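Local coordinates for intracellular sulfur oxidation protein dsrF (Allochromatium vinosum, PDB 2HY5), which may take part in the oxidation of intracellular sulfur, as a DsrF/TusC-family subunit that assembles with DsrE and DsrH, at the interface of chains A and B. Sequence-based numbering; all coordinates share one arbitrary frame. Chains: chain A, Intracellular sulfur oxidation protein dsrF; chain B, DsrH.

The interface of chains A and B. Residues chain A 15-16, 18, 46, 49; chain B 10, 35, 38, 69.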
# COMPACT_ATOMS: atom_id res chain seq x y z
N ALA A 15 -2.98 6.66 -9.25
CA ALA A 15 -3.87 7.81 -9.25
C ALA A 15 -3.41 8.78 -8.18
O ALA A 15 -2.82 8.37 -7.18
CB ALA A 15 -5.31 7.37 -8.97
N PRO A 16 -3.66 10.08 -8.37
CA PRO A 16 -3.26 11.11 -7.41
C PRO A 16 -4.15 11.15 -6.16
O PRO A 16 -5.28 10.64 -6.18
CB PRO A 16 -3.35 12.39 -8.23
CG PRO A 16 -4.53 12.12 -9.10
CD PRO A 16 -4.28 10.70 -9.56
N GLY A 18 -4.93 9.58 -3.49
CA GLY A 18 -5.17 8.39 -2.68
C GLY A 18 -3.88 7.97 -1.98
O GLY A 18 -3.90 7.42 -0.87
N ASP A 46 -3.51 3.73 -14.00
CA ASP A 46 -4.11 4.83 -13.24
C ASP A 46 -3.27 6.10 -13.25
O ASP A 46 -3.73 7.15 -12.81
CB ASP A 46 -4.42 4.42 -11.80
CG ASP A 46 -5.70 3.60 -11.68
OD1 ASP A 46 -6.48 3.57 -12.65
OD2 ASP A 46 -5.91 2.99 -10.61
N TYR A 49 -4.59 9.30 -14.70
CA TYR A 49 -5.48 10.13 -13.89
C TYR A 49 -4.71 11.30 -13.27
O TYR A 49 -5.31 12.29 -12.83
CB TYR A 49 -6.12 9.29 -12.79
CG TYR A 49 -7.32 8.48 -13.24
CD1 TYR A 49 -7.49 7.16 -12.84
CD2 TYR A 49 -8.33 9.06 -14.01
CE1 TYR A 49 -8.62 6.43 -13.19
CE2 TYR A 49 -9.46 8.35 -14.37
CZ TYR A 49 -9.60 7.04 -13.95
OH TYR A 49 -10.73 6.34 -14.29
N SER B 10 -8.99 2.02 -6.39
CA SER B 10 -9.36 2.05 -7.80
C SER B 10 -9.74 0.65 -8.28
O SER B 10 -9.07 -0.33 -7.96
CB SER B 10 -8.18 2.57 -8.63
OG SER B 10 -8.37 2.30 -10.00
N ASP B 35 -9.64 6.75 -3.96
CA ASP B 35 -9.47 6.25 -5.32
C ASP B 35 -10.62 5.37 -5.81
O ASP B 35 -10.71 5.05 -7.00
CB ASP B 35 -8.14 5.50 -5.43
CG ASP B 35 -6.93 6.42 -5.39
OD1 ASP B 35 -5.80 5.90 -5.33
OD2 ASP B 35 -7.10 7.66 -5.42
N TYR B 38 -13.19 6.47 -8.94
CA TYR B 38 -13.09 6.21 -10.37
C TYR B 38 -14.11 5.19 -10.89
O TYR B 38 -14.50 5.24 -12.05
CB TYR B 38 -11.66 5.77 -10.71
CG TYR B 38 -10.64 6.85 -10.42
CD1 TYR B 38 -9.64 6.66 -9.47
CD2 TYR B 38 -10.66 8.06 -11.12
CE1 TYR B 38 -8.69 7.64 -9.21
CE2 TYR B 38 -9.71 9.05 -10.87
CZ TYR B 38 -8.73 8.83 -9.92
OH TYR B 38 -7.77 9.79 -9.67
N ARG B 69 -10.26 14.81 -7.87
CA ARG B 69 -9.66 14.09 -8.98
C ARG B 69 -10.05 14.61 -10.36
O ARG B 69 -9.68 14.02 -11.37
CB ARG B 69 -9.95 12.60 -8.81
CG ARG B 69 -9.17 12.02 -7.63
CD ARG B 69 -9.70 10.69 -7.16
NE ARG B 69 -8.91 10.13 -6.07
CZ ARG B 69 -8.94 10.57 -4.81
NH1 ARG B 69 -9.71 11.60 -4.47
NH2 ARG B 69 -8.20 9.97 -3.89
O HOH W 1 -7.68 11.95 -11.35
O HOH W 2 -2.98 6.35 -5.46
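A:Tyr49 and B:Tyr38 lay their rings face to face at the heart of the contact between DsrF, of the DsrF/TusC family, and its partner DsrH. Each tyrosine sits on a short 3-10 helix, 45-51 in chain A and 34-40 in chain B, an example of two subunits meeting through similar elements. The phenol groups run past each other in opposite directions, ring centres 3.6 Å apart and planes only 12° from parallel. The stack is offset: B:Tyr38 CE2 lies over the centre of the A:Tyr49 ring, whereas A:Tyr49 CE1 lies toward the rim of the other. A:Ala15 comes in beside the stack, its methyl CB 3.4 Å from B:Tyr38 CE1. At the ring edge, the B:Tyr38 hydroxyl OH meets water 1 at 2.7 Å, and that water also joins the carbonyl oxygens of A:Tyr49 and B:Arg69. With an alanine in place of A:Tyr49, one face of B:Tyr38 would lose its stacking partner, and that ring would probably be freer to turn.

Along one flank, a chi1 of 166° swings the B:Ser10 hydroxyl toward chain A, where OG donates to A:Asp46 OD2 at 2.6 Å, on the carboxylate's syn side, 19° out of plane. Farther along, B:Arg69 grips B:Asp35 side-on in a salt bridge, NE and NH2 both hydrogen-bonding OD2, which lies in the guanidinium plane; OD1 reaches A:Ala15 O through water 2. This grip is likely to steady the carboxylate beside A:Gly18.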